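Local atomic coordinates of S-adenosylmethionine:tRNA ribosyltransferase-isomerase (Thermus thermophilus, PDB entry 1WDI), a protein that probably transfers and isomerises the ribose of S-adenosylmethionine onto the 7-aminomethyl group of preQ1 in tRNA, giving epoxyqueuosine. Residues A[30-35]-A[340-345]; A[57-62]-A[258-263]; A[251-256]-A[291-296]. All coordinates share one frame; numbering follows the deposited sequence.

Interaction 1: A[30-35]-A[340-345]; sequences MVVYRE and DAMLIL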
ATOM      1  N   MET A  30       7.247  17.966  -2.357  1.00 18.26           N
ATOM      2  CA  MET A  30       7.722  18.853  -1.308  1.00 19.06           C
ATOM      3  C   MET A  30       8.770  18.083  -0.526  1.00 19.62           C
ATOM      4  O   MET A  30       8.484  17.017   0.025  1.00 21.15           O
ATOM      5  CB  MET A  30       6.587  19.277  -0.358  1.00 17.46           C
ATOM      6  CG  MET A  30       7.077  20.172   0.778  1.00 21.79           C
ATOM      7  SD  MET A  30       5.864  20.527   2.095  1.00 25.35           S
ATOM      8  CE  MET A  30       4.926  21.793   1.307  1.00 19.72           C
ATOM      9  N   VAL A  31       9.991  18.607  -0.494  1.00 18.93           N
ATOM     10  CA  VAL A  31      11.057  17.961   0.257  1.00 19.46           C
ATOM     11  C   VAL A  31      11.180  18.694   1.591  1.00 20.61           C
ATOM     12  O   VAL A  31      11.356  19.914   1.617  1.00 19.28           O
ATOM     13  CB  VAL A  31      12.411  18.047  -0.486  1.00 19.39           C
ATOM     14  CG1 VAL A  31      13.498  17.341   0.333  1.00 17.91           C
ATOM     15  CG2 VAL A  31      12.289  17.412  -1.881  1.00 20.17           C
ATOM     16  N   VAL A  32      11.062  17.963   2.696  1.00 20.84           N
ATOM     17  CA  VAL A  32      11.185  18.581   4.016  1.00 23.03           C
ATOM     18  C   VAL A  32      12.150  17.761   4.872  1.00 23.79           C
ATOM     19  O   VAL A  32      12.214  16.540   4.750  1.00 23.36           O
ATOM     20  CB  VAL A  32       9.800  18.698   4.714  1.00 24.79           C
ATOM     21  CG1 VAL A  32       9.178  17.329   4.872  1.00 26.94           C
ATOM     22  CG2 VAL A  32       9.951  19.378   6.076  1.00 22.10           C
ATOM     23  N   TYR A  33      12.909  18.432   5.733  1.00 25.56           N
ATOM     24  CA  TYR A  33      13.886  17.743   6.572  1.00 26.37           C
ATOM     25  C   TYR A  33      13.470  17.528   8.030  1.00 27.74           C
ATOM     26  O   TYR A  33      12.904  18.424   8.658  1.00 26.43           O
ATOM     27  CB  TYR A  33      15.217  18.494   6.512  1.00 26.78           C
ATOM     28  CG  TYR A  33      15.758  18.628   5.106  1.00 28.41           C
ATOM     29  CD1 TYR A  33      15.246  19.584   4.231  1.00 28.51           C
ATOM     30  CD2 TYR A  33      16.753  17.769   4.634  1.00 27.72           C
ATOM     31  CE1 TYR A  33      15.707  19.681   2.919  1.00 28.17           C
ATOM     32  CE2 TYR A  33      17.221  17.856   3.321  1.00 27.49           C
ATOM     33  CZ  TYR A  33      16.690  18.815   2.470  1.00 29.26           C
ATOM     34  OH  TYR A  33      17.125  18.896   1.164  1.00 29.25           O
ATOM     35  N   ARG A  34      13.761  16.332   8.552  1.00 28.38           N
ATOM     36  CA  ARG A  34      13.432  15.952   9.932  1.00 30.03           C
ATOM     37  C   ARG A  34      14.267  16.729  10.934  1.00 30.62           C
ATOM     38  O   ARG A  34      13.781  17.112  11.997  1.00 31.56           O
ATOM     39  CB  ARG A  34      13.732  14.470  10.209  1.00 30.69           C
ATOM     40  CG  ARG A  34      13.179  13.450   9.250  1.00 36.07           C
ATOM     41  CD  ARG A  34      13.735  12.061   9.603  1.00 35.12           C
ATOM     42  NE  ARG A  34      13.099  11.477  10.782  1.00 35.48           N
ATOM     43  CZ  ARG A  34      13.481  10.333  11.348  1.00 34.90           C
ATOM     44  NH1 ARG A  34      14.505   9.654  10.848  1.00 33.41           N
ATOM     45  NH2 ARG A  34      12.824   9.852  12.398  1.00 32.82           N
ATOM     46  N   GLU A  35      15.538  16.916  10.595  1.00 30.13           N
ATOM     47  CA  GLU A  35      16.492  17.606  11.455  1.00 31.68           C
ATOM     48  C   GLU A  35      16.866  18.987  10.929  1.00 31.18           C
ATOM     49  O   GLU A  35      16.608  19.320   9.769  1.00 30.05           O
ATOM     50  CB  GLU A  35      17.758  16.757  11.585  1.00 34.18           C
ATOM     51  CG  GLU A  35      17.522  15.363  12.143  1.00 39.39           C
ATOM     52  CD  GLU A  35      18.664  14.416  11.826  1.00 45.70           C
ATOM     53  OE1 GLU A  35      18.865  14.104  10.629  1.00 47.50           O
ATOM     54  OE2 GLU A  35      19.365  13.985  12.769  1.00 47.83           O
ATOM     55  N   ASP A 340      -0.135  15.211  -4.968  1.00 22.16           N
ATOM     56  CA  ASP A 340       1.311  15.333  -5.006  1.00 22.14           C
ATOM     57  C   ASP A 340       1.985  14.486  -3.947  1.00 21.84           C
ATOM     58  O   ASP A 340       1.329  13.713  -3.250  1.00 24.05           O
ATOM     59  CB  ASP A 340       1.716  16.798  -4.858  1.00 22.71           C
ATOM     60  CG  ASP A 340       1.223  17.642  -6.010  1.00 25.00           C
ATOM     61  OD1 ASP A 340       1.423  17.217  -7.169  1.00 25.93           O
ATOM     62  OD2 ASP A 340       0.639  18.719  -5.770  1.00 22.43           O
ATOM     63  N   ALA A 341       3.296  14.639  -3.814  1.00 21.42           N
ATOM     64  CA  ALA A 341       4.037  13.839  -2.852  1.00 21.07           C
ATOM     65  C   ALA A 341       4.940  14.647  -1.944  1.00 20.89           C
ATOM     66  O   ALA A 341       5.234  15.816  -2.205  1.00 19.40           O
ATOM     67  CB  ALA A 341       4.858  12.792  -3.590  1.00 18.68           C
ATOM     68  N   MET A 342       5.378  13.997  -0.870  1.00 17.79           N
ATOM     69  CA  MET A 342       6.269  14.600   0.100  1.00 17.66           C
ATOM     70  C   MET A 342       7.446  13.660   0.311  1.00 16.64           C
ATOM     71  O   MET A 342       7.272  12.446   0.351  1.00 17.09           O
ATOM     72  CB  MET A 342       5.545  14.810   1.443  1.00 18.98           C
ATOM     73  CG  MET A 342       6.450  15.310   2.565  1.00 17.18           C
ATOM     74  SD  MET A 342       5.630  15.488   4.193  1.00 20.73           S
ATOM     75  CE  MET A 342       4.841  17.090   4.050  1.00 17.95           C
ATOM     76  N   LEU A 343       8.643  14.220   0.437  1.00 16.24           N
ATOM     77  CA  LEU A 343       9.834  13.416   0.698  1.00 17.40           C
ATOM     78  C   LEU A 343      10.413  13.960   1.987  1.00 18.38           C
ATOM     79  O   LEU A 343      10.762  15.134   2.064  1.00 19.50           O
ATOM     80  CB  LEU A 343      10.871  13.552  -0.428  1.00 14.71           C
ATOM     81  CG  LEU A 343      12.224  12.870  -0.151  1.00 18.71           C
ATOM     82  CD1 LEU A 343      12.038  11.349  -0.087  1.00 15.96           C
ATOM     83  CD2 LEU A 343      13.235  13.233  -1.255  1.00 14.16           C
ATOM     84  N   ILE A 344      10.495  13.116   3.009  1.00 20.01           N
ATOM     85  CA  ILE A 344      11.039  13.536   4.296  1.00 20.27           C
ATOM     86  C   ILE A 344      12.425  12.930   4.457  1.00 21.10           C
ATOM     87  O   ILE A 344      12.573  11.708   4.484  1.00 22.19           O
ATOM     88  CB  ILE A 344      10.127  13.071   5.447  1.00 21.93           C
ATOM     89  CG1 ILE A 344       8.715  13.620   5.222  1.00 24.52           C
ATOM     90  CG2 ILE A 344      10.678  13.553   6.774  1.00 20.49           C
ATOM     91  CD1 ILE A 344       7.613  12.787   5.838  1.00 26.31           C
ATOM     92  N   LEU A 345      13.428  13.796   4.583  1.00 20.08           N
ATOM     93  CA  LEU A 345      14.825  13.390   4.703  1.00 22.03           C
ATOM     94  C   LEU A 345      15.437  13.739   6.055  1.00 23.62           C
ATOM     95  O   LEU A 345      14.860  14.587   6.769  1.00 24.75           O
ATOM     96  CB  LEU A 345      15.653  14.080   3.605  1.00 22.73           C
ATOM     97  CG  LEU A 345      15.262  13.827   2.151  1.00 23.75           C
ATOM     98  CD1 LEU A 345      16.036  14.770   1.228  1.00 26.16           C
ATOM     99  CD2 LEU A 345      15.552  12.371   1.800  1.00 24.29           C
ATOM    100  OXT LEU A 345      16.513  13.179   6.364  1.00 23.47           O
TER
HETATM  101  O   HOH W   1      16.907  15.830   8.189  1.00 25.80           O
HETATM  102  O   HOH W   2      17.261  12.282   9.032  1.00 41.90           O
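Met30 to Val32 and Met342 to Ile344 pair as parallel strands whose axes approach to 4.7 Å at 21°, and backbone bonds continue past the strand into the C-terminal carboxylate. Val32 is bonded through both of its backbone polar atoms: its N gives a bond to Leu343 O (2.9 Å), and its O accepts Leu345 N. At the chain end, Arg34 N meets the terminal oxygen, Leu345 O, at 2.7 Å and nearly along the C=O axis; a water joins that same oxygen to Glu35 N, and another links Leu345 OXT to Glu35 OE1.

Met30 and Met342 lie alongside each other, SD of Met30 4.1 Å from CE of Met342. Beside them, Val32 CG1 sits 3.8 Å from Ile344 CG1; the Val32 methyl stands between its own backbone N and carbonyl carbon (chi1 59°), and from there also reaches Met342 SD. An alanine in place of Met342 would probably leave Met30 SD and Val32 CG1 without their thioether neighbour and open a gap beneath helix 318-330. Arg34 crosses Ile344 at about a right angle, Arg34 CG 3.5 Å from Ile344 CG2, while its NE bonds to Phe315 O and the guanidinium makes a cation-pi contact with the Phe315 ring. On the other face, Leu345 CD1 touches both Val31 CG1 (3.7 Å) and Tyr33 CE2, and helix 48-51 packs on Val31, Tyr33 and Leu343.

Apolar residues suit a strand pair buried on both faces. Helices 307-316 and 318-330 lie over one side and helix 48-51 over the other, the layered alpha/beta arrangement of a mixed sheet.

Interaction 2: A[57-62]-A[258-263]; sequences VLVFNE and TTVVRA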
ATOM      1  N   VAL A  57      18.809   2.846  -0.622  1.00 19.95           N
ATOM      2  CA  VAL A  57      17.985   1.688  -0.918  1.00 21.26           C
ATOM      3  C   VAL A  57      16.535   2.149  -0.911  1.00 21.37           C
ATOM      4  O   VAL A  57      15.986   2.505   0.137  1.00 20.70           O
ATOM      5  CB  VAL A  57      18.159   0.569   0.125  1.00 21.46           C
ATOM      6  CG1 VAL A  57      17.262  -0.611  -0.234  1.00 22.00           C
ATOM      7  CG2 VAL A  57      19.611   0.131   0.178  1.00 19.72           C
ATOM      8  N   LEU A  58      15.929   2.149  -2.091  1.00 20.12           N
ATOM      9  CA  LEU A  58      14.545   2.566  -2.257  1.00 21.13           C
ATOM     10  C   LEU A  58      13.671   1.310  -2.211  1.00 20.72           C
ATOM     11  O   LEU A  58      13.805   0.416  -3.049  1.00 18.90           O
ATOM     12  CB  LEU A  58      14.404   3.286  -3.600  1.00 21.70           C
ATOM     13  CG  LEU A  58      13.330   4.349  -3.837  1.00 25.81           C
ATOM     14  CD1 LEU A  58      13.332   5.375  -2.716  1.00 24.79           C
ATOM     15  CD2 LEU A  58      13.608   5.030  -5.174  1.00 25.01           C
ATOM     16  N   VAL A  59      12.791   1.243  -1.219  1.00 19.65           N
ATOM     17  CA  VAL A  59      11.913   0.091  -1.047  1.00 19.28           C
ATOM     18  C   VAL A  59      10.458   0.442  -1.370  1.00 19.70           C
ATOM     19  O   VAL A  59       9.887   1.373  -0.787  1.00 20.21           O
ATOM     20  CB  VAL A  59      12.001  -0.456   0.409  1.00 16.73           C
ATOM     21  CG1 VAL A  59      11.180  -1.728   0.552  1.00 16.75           C
ATOM     22  CG2 VAL A  59      13.450  -0.736   0.769  1.00 17.73           C
ATOM     23  N   PHE A  60       9.878  -0.311  -2.304  1.00 19.03           N
ATOM     24  CA  PHE A  60       8.498  -0.129  -2.747  1.00 20.40           C
ATOM     25  C   PHE A  60       7.666  -1.332  -2.343  1.00 21.72           C
ATOM     26  O   PHE A  60       8.187  -2.349  -1.886  1.00 22.79           O
ATOM     27  CB  PHE A  60       8.383  -0.069  -4.278  1.00 19.35           C
ATOM     28  CG  PHE A  60       9.246   0.966  -4.936  1.00 19.48           C
ATOM     29  CD1 PHE A  60      10.617   0.765  -5.077  1.00 18.70           C
ATOM     30  CD2 PHE A  60       8.677   2.113  -5.470  1.00 18.41           C
ATOM     31  CE1 PHE A  60      11.406   1.699  -5.752  1.00 19.64           C
ATOM     32  CE2 PHE A  60       9.464   3.058  -6.147  1.00 19.89           C
ATOM     33  CZ  PHE A  60      10.826   2.844  -6.286  1.00 17.26           C
ATOM     34  N   ASN A  61       6.364  -1.218  -2.553  1.00 22.44           N
ATOM     35  CA  ASN A  61       5.477  -2.330  -2.280  1.00 26.58           C
ATOM     36  C   ASN A  61       4.763  -2.648  -3.590  1.00 27.67           C
ATOM     37  O   ASN A  61       4.346  -1.748  -4.318  1.00 26.48           O
ATOM     38  CB  ASN A  61       4.463  -1.971  -1.188  1.00 28.27           C
ATOM     39  CG  ASN A  61       3.149  -1.467  -1.746  1.00 31.31           C
ATOM     40  OD1 ASN A  61       2.355  -2.239  -2.289  1.00 32.37           O
ATOM     41  ND2 ASN A  61       2.910  -0.164  -1.617  1.00 32.72           N
ATOM     42  N   GLU A  62       4.666  -3.927  -3.915  1.00 30.66           N
ATOM     43  CA  GLU A  62       3.951  -4.339  -5.113  1.00 33.57           C
ATOM     44  C   GLU A  62       2.888  -5.302  -4.621  1.00 33.95           C
ATOM     45  O   GLU A  62       3.202  -6.335  -4.036  1.00 32.06           O
ATOM     46  CB  GLU A  62       4.879  -5.026  -6.122  1.00 35.00           C
ATOM     47  CG  GLU A  62       5.776  -6.110  -5.552  1.00 41.14           C
ATOM     48  CD  GLU A  62       6.533  -6.862  -6.635  1.00 43.35           C
ATOM     49  OE1 GLU A  62       7.018  -6.216  -7.591  1.00 46.38           O
ATOM     50  OE2 GLU A  62       6.649  -8.100  -6.530  1.00 45.60           O
ATOM     51  N   THR A 258       3.663   4.481   3.022  1.00 18.23           N
ATOM     52  CA  THR A 258       3.508   4.050   4.407  1.00 20.44           C
ATOM     53  C   THR A 258       3.295   2.541   4.552  1.00 21.28           C
ATOM     54  O   THR A 258       3.516   1.975   5.620  1.00 24.00           O
ATOM     55  CB  THR A 258       2.335   4.781   5.063  1.00 18.80           C
ATOM     56  OG1 THR A 258       1.159   4.602   4.265  1.00 21.06           O
ATOM     57  CG2 THR A 258       2.641   6.265   5.179  1.00 19.56           C
ATOM     58  N   THR A 259       2.855   1.893   3.483  1.00 21.98           N
ATOM     59  CA  THR A 259       2.650   0.455   3.518  1.00 22.13           C
ATOM     60  C   THR A 259       4.023  -0.172   3.696  1.00 22.19           C
ATOM     61  O   THR A 259       4.200  -1.089   4.497  1.00 19.98           O
ATOM     62  CB  THR A 259       1.999  -0.031   2.218  1.00 23.38           C
ATOM     63  OG1 THR A 259       0.740   0.630   2.062  1.00 24.75           O
ATOM     64  CG2 THR A 259       1.768  -1.540   2.258  1.00 25.60           C
ATOM     65  N   VAL A 260       5.001   0.347   2.958  1.00 21.11           N
ATOM     66  CA  VAL A 260       6.372  -0.134   3.067  1.00 19.21           C
ATOM     67  C   VAL A 260       6.884   0.163   4.477  1.00 19.15           C
ATOM     68  O   VAL A 260       7.545  -0.669   5.097  1.00 20.17           O
ATOM     69  CB  VAL A 260       7.295   0.567   2.052  1.00 19.52           C
ATOM     70  CG1 VAL A 260       8.736   0.474   2.516  1.00 15.86           C
ATOM     71  CG2 VAL A 260       7.133  -0.071   0.666  1.00 17.39           C
ATOM     72  N   VAL A 261       6.594   1.358   4.979  1.00 18.44           N
ATOM     73  CA  VAL A 261       7.036   1.712   6.327  1.00 17.05           C
ATOM     74  C   VAL A 261       6.510   0.692   7.351  1.00 18.73           C
ATOM     75  O   VAL A 261       7.274   0.130   8.133  1.00 17.22           O
ATOM     76  CB  VAL A 261       6.522   3.108   6.743  1.00 17.88           C
ATOM     77  CG1 VAL A 261       6.843   3.361   8.212  1.00 13.13           C
ATOM     78  CG2 VAL A 261       7.152   4.192   5.859  1.00 16.19           C
ATOM     79  N   ARG A 262       5.203   0.455   7.329  1.00 19.15           N
ATOM     80  CA  ARG A 262       4.579  -0.471   8.276  1.00 22.99           C
ATOM     81  C   ARG A 262       5.132  -1.890   8.173  1.00 22.46           C
ATOM     82  O   ARG A 262       5.343  -2.553   9.185  1.00 22.83           O
ATOM     83  CB  ARG A 262       3.060  -0.490   8.061  1.00 23.99           C
ATOM     84  CG  ARG A 262       2.374   0.850   8.324  1.00 27.80           C
ATOM     85  CD  ARG A 262       0.923   0.826   7.861  1.00 31.34           C
ATOM     86  NE  ARG A 262       0.164  -0.234   8.514  1.00 39.95           N
ATOM     87  CZ  ARG A 262      -1.110  -0.514   8.258  1.00 42.22           C
ATOM     88  NH1 ARG A 262      -1.780   0.191   7.357  1.00 45.02           N
ATOM     89  NH2 ARG A 262      -1.714  -1.502   8.907  1.00 44.07           N
ATOM     90  N   ALA A 263       5.370  -2.356   6.951  1.00 21.48           N
ATOM     91  CA  ALA A 263       5.896  -3.699   6.764  1.00 20.10           C
ATOM     92  C   ALA A 263       7.327  -3.811   7.288  1.00 20.33           C
ATOM     93  O   ALA A 263       7.630  -4.718   8.064  1.00 20.51           O
ATOM     94  CB  ALA A 263       5.833  -4.093   5.291  1.00 19.10           C
TER
HETATM   95  O   HOH W   3       4.384   1.628   0.419  1.00 19.68           O
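Val260 drives both its methyls against the backbone of strand 57-62. Its CG2 lies 3.3 Å from Phe60 C, so the methyl rests on the peptide link between Phe60 and Asn61, with Val59 O of the preceding link also in contact; Val260 CG1 turns to Val59, where it meets Val59 CG1 at 3.8 Å. With CG1 anti to the backbone N (chi1 158°), the forked side chain can reach Val59 with one branch and the Phe60-Asn61 peptide with the other. A compact beta-branched residue suits such a close approach, since the two axes are 7.5 Å apart.

Next to it, Asn61 lays its CB 3.8 Å from Val260 CG2 and brings ND2 near Thr259 CB. A water accepts from both Asn61 ND2 (3.1 Å) and Val260 N, a first-turn N-H of the helix, bridging the amide to the helix start.

Further out, Ala255 packs on Val260 from the neighbouring strand, and Phe60 points away from the helix, stacking on Phe206 and meeting Phe189 edge to face. Thr259 OG1 and Thr258 N bind a citrate, probably from the crystallisation liquor, which may mark a pocket. The helical segment 258-263 runs at 102° to strand 57-62, a helix packed across the sheet in an alpha/beta layer.

Interaction 3: A[251-256]-A[291-296]; sequences RRVVAV and FKVVDA
Asp295 points its carboxylate across to Val253, the two side chains set at a slant, and OD2 takes the N-H of Val253 at 2.9 Å with its anti lone pair. CG lies anti to its own carbonyl carbon (chi1 -62°), which puts it beside Asp295's own backbone N, so that the carboxylate and that N-H both face Val253. A water donates to the same oxygen and to Arg251 O, so OD2 holds two bonds, and a short acidic side chain suits the role of acceptor for the first N-H of strand 253-256. Val253 is held through its carbonyl as well: its O accepts Asp295 N at 2.9 Å, in the carbonyl plane, and more weakly Ala296 N.

Beyond this, the apolar groups divide. Val253 CG1 lies 4.1 Å from Val293 CG1, the two side chains crossing at a slant, with Val253 CB near Val293 O, and both valines pack against Val243 of helix 237-248. Ala255 CB meets Val294 CG1 at 3.8 Å; helix 258-266 touches this alanine through Val260 and Val261, and an alanine fits between these contacts. Val254 sets both methyls against Ala296 CB, its CG1 at 4.0 Å, two small apolar groups on the same face of the sheet.

Ala255 N then bonds Ala296 O (2.9 Å). Glu265 of helix 258-266 receives the N-H groups of Val293 and Val294, tying the loop that leads into strand 296-300 to that helix, while Arg252 extends to Asp56. At Val254 and Ala296, strands 253-256 and 296-300 form a parallel pair of neighbours in the mixed sheet, flanked by helices 237-248 and 258-266, with an Asp side chain standing in for a backbone acceptor at its start.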
ATOM      1  N   ARG A 251      24.079   2.965   4.994  1.00 25.99           N
ATOM      2  CA  ARG A 251      23.388   3.486   3.816  1.00 25.18           C
ATOM      3  C   ARG A 251      21.892   3.680   4.114  1.00 24.32           C
ATOM      4  O   ARG A 251      21.307   2.943   4.902  1.00 22.56           O
ATOM      5  CB  ARG A 251      23.600   2.545   2.623  1.00 25.40           C
ATOM      6  CG  ARG A 251      25.061   2.515   2.142  1.00 23.22           C
ATOM      7  CD  ARG A 251      25.257   1.705   0.852  1.00 25.62           C
ATOM      8  NE  ARG A 251      25.178   0.256   1.041  1.00 21.91           N
ATOM      9  CZ  ARG A 251      24.191  -0.515   0.591  1.00 24.25           C
ATOM     10  NH1 ARG A 251      23.175   0.009  -0.082  1.00 22.73           N
ATOM     11  NH2 ARG A 251      24.226  -1.824   0.802  1.00 27.04           N
ATOM     12  N   ARG A 252      21.280   4.675   3.484  1.00 23.39           N
ATOM     13  CA  ARG A 252      19.870   4.978   3.732  1.00 22.36           C
ATOM     14  C   ARG A 252      18.840   4.033   3.136  1.00 22.77           C
ATOM     15  O   ARG A 252      18.951   3.610   1.985  1.00 20.70           O
ATOM     16  CB  ARG A 252      19.540   6.393   3.251  1.00 20.55           C
ATOM     17  CG  ARG A 252      20.410   7.476   3.860  1.00 22.84           C
ATOM     18  CD  ARG A 252      19.895   8.852   3.490  1.00 25.26           C
ATOM     19  NE  ARG A 252      19.938   9.104   2.048  1.00 27.59           N
ATOM     20  CZ  ARG A 252      19.664  10.281   1.493  1.00 27.08           C
ATOM     21  NH1 ARG A 252      19.325  11.308   2.264  1.00 25.57           N
ATOM     22  NH2 ARG A 252      19.740  10.442   0.174  1.00 23.36           N
ATOM     23  N   VAL A 253      17.832   3.709   3.943  1.00 20.12           N
ATOM     24  CA  VAL A 253      16.727   2.876   3.502  1.00 18.48           C
ATOM     25  C   VAL A 253      15.595   3.886   3.329  1.00 20.01           C
ATOM     26  O   VAL A 253      15.144   4.503   4.298  1.00 19.79           O
ATOM     27  CB  VAL A 253      16.353   1.816   4.562  1.00 20.57           C
ATOM     28  CG1 VAL A 253      15.122   1.041   4.113  1.00 15.08           C
ATOM     29  CG2 VAL A 253      17.519   0.861   4.764  1.00 18.61           C
ATOM     30  N   VAL A 254      15.170   4.074   2.083  1.00 18.43           N
ATOM     31  CA  VAL A 254      14.126   5.034   1.746  1.00 16.46           C
ATOM     32  C   VAL A 254      12.820   4.328   1.424  1.00 16.69           C
ATOM     33  O   VAL A 254      12.728   3.571   0.457  1.00 16.61           O
ATOM     34  CB  VAL A 254      14.558   5.896   0.530  1.00 16.80           C
ATOM     35  CG1 VAL A 254      13.553   7.016   0.292  1.00 15.85           C
ATOM     36  CG2 VAL A 254      15.958   6.471   0.778  1.00 15.89           C
ATOM     37  N   ALA A 255      11.805   4.584   2.237  1.00 17.19           N
ATOM     38  CA  ALA A 255      10.513   3.950   2.043  1.00 16.69           C
ATOM     39  C   ALA A 255       9.648   4.710   1.060  1.00 18.08           C
ATOM     40  O   ALA A 255       9.551   5.936   1.113  1.00 17.97           O
ATOM     41  CB  ALA A 255       9.780   3.830   3.389  1.00 18.18           C
ATOM     42  N   VAL A 256       9.025   3.975   0.148  1.00 19.77           N
ATOM     43  CA  VAL A 256       8.125   4.583  -0.811  1.00 19.54           C
ATOM     44  C   VAL A 256       6.738   4.170  -0.358  1.00 20.50           C
ATOM     45  O   VAL A 256       6.273   3.071  -0.672  1.00 21.84           O
ATOM     46  CB  VAL A 256       8.368   4.076  -2.243  1.00 20.03           C
ATOM     47  CG1 VAL A 256       7.331   4.675  -3.181  1.00 19.14           C
ATOM     48  CG2 VAL A 256       9.772   4.446  -2.692  1.00 20.18           C
ATOM     49  N   PHE A 291      11.777   4.921  14.683  1.00 22.26           N
ATOM     50  CA  PHE A 291      11.894   4.060  13.516  1.00 20.99           C
ATOM     51  C   PHE A 291      13.215   3.314  13.563  1.00 21.20           C
ATOM     52  O   PHE A 291      14.264   3.907  13.794  1.00 23.82           O
ATOM     53  CB  PHE A 291      11.764   4.889  12.231  1.00 18.14           C
ATOM     54  CG  PHE A 291      10.403   5.494  12.060  1.00 17.33           C
ATOM     55  CD1 PHE A 291      10.013   6.597  12.830  1.00 16.68           C
ATOM     56  CD2 PHE A 291       9.465   4.898  11.222  1.00 15.47           C
ATOM     57  CE1 PHE A 291       8.712   7.083  12.771  1.00 16.45           C
ATOM     58  CE2 PHE A 291       8.159   5.375  11.154  1.00 15.73           C
ATOM     59  CZ  PHE A 291       7.779   6.472  11.936  1.00 17.32           C
ATOM     60  N   LYS A 292      13.146   2.002  13.363  1.00 20.94           N
ATOM     61  CA  LYS A 292      14.320   1.143  13.402  1.00 21.05           C
ATOM     62  C   LYS A 292      14.876   0.807  12.017  1.00 19.72           C
ATOM     63  O   LYS A 292      16.010   0.343  11.894  1.00 20.07           O
ATOM     64  CB  LYS A 292      13.971  -0.158  14.139  1.00 24.38           C
ATOM     65  CG  LYS A 292      13.665   0.026  15.628  1.00 29.29           C
ATOM     66  CD  LYS A 292      14.921   0.469  16.364  1.00 35.75           C
ATOM     67  CE  LYS A 292      14.689   0.638  17.853  1.00 41.51           C
ATOM     68  NZ  LYS A 292      15.961   1.029  18.532  1.00 43.26           N
ATOM     69  N   VAL A 293      14.087   1.044  10.979  1.00 18.29           N
ATOM     70  CA  VAL A 293      14.525   0.729   9.621  1.00 17.84           C
ATOM     71  C   VAL A 293      14.476   1.901   8.643  1.00 19.09           C
ATOM     72  O   VAL A 293      15.452   2.181   7.956  1.00 20.39           O
ATOM     73  CB  VAL A 293      13.672  -0.413   9.027  1.00 18.72           C
ATOM     74  CG1 VAL A 293      14.211  -0.815   7.644  1.00 16.07           C
ATOM     75  CG2 VAL A 293      13.667  -1.605   9.988  1.00 19.96           C
ATOM     76  N   VAL A 294      13.331   2.575   8.583  1.00 18.38           N
ATOM     77  CA  VAL A 294      13.139   3.685   7.658  1.00 19.64           C
ATOM     78  C   VAL A 294      13.954   4.935   7.982  1.00 19.18           C
ATOM     79  O   VAL A 294      13.826   5.500   9.072  1.00 18.30           O
ATOM     80  CB  VAL A 294      11.640   4.064   7.587  1.00 18.49           C
ATOM     81  CG1 VAL A 294      11.419   5.180   6.565  1.00 16.92           C
ATOM     82  CG2 VAL A 294      10.818   2.823   7.233  1.00 17.57           C
ATOM     83  N   ASP A 295      14.782   5.363   7.028  1.00 18.77           N
ATOM     84  CA  ASP A 295      15.623   6.557   7.196  1.00 19.18           C
ATOM     85  C   ASP A 295      15.049   7.778   6.479  1.00 18.99           C
ATOM     86  O   ASP A 295      15.399   8.916   6.797  1.00 18.72           O
ATOM     87  CB  ASP A 295      17.041   6.311   6.662  1.00 19.86           C
ATOM     88  CG  ASP A 295      17.768   5.208   7.406  1.00 21.75           C
ATOM     89  OD1 ASP A 295      17.909   5.317   8.645  1.00 23.03           O
ATOM     90  OD2 ASP A 295      18.197   4.232   6.752  1.00 20.97           O
ATOM     91  N   ALA A 296      14.185   7.540   5.498  1.00 18.07           N
ATOM     92  CA  ALA A 296      13.570   8.627   4.739  1.00 18.73           C
ATOM     93  C   ALA A 296      12.246   8.113   4.219  1.00 17.94           C
ATOM     94  O   ALA A 296      12.089   6.912   4.019  1.00 19.22           O
ATOM     95  CB  ALA A 296      14.476   9.055   3.573  1.00 16.70           C
TER
HETATM   96  O   HOH W   4      20.082   2.449   7.154  1.00 29.82           O

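All three interactions reach one mixed sheet. Interactions 2 and 3 are closest, with centres 9 Å apart: strand 57-62 runs beside strand 253-256, where Val57 O lies 2.6 Å from Val254 N, a probable hydrogen bond, and helix 258-263 follows that strand directly in the chain. Interaction 1 adjoins interaction 3 at about 13 Å between centres; Ile344 O lies 3.4 Å from Ala296 CB, since strand 296-300 separates strands 341-344 and 253-256. Interactions 1 and 2 do not touch, their nearest atoms being about 7 Å apart. The bound citrate belongs to interaction 2, about 3 Å from the side chain of Thr259, and may mark a pocket.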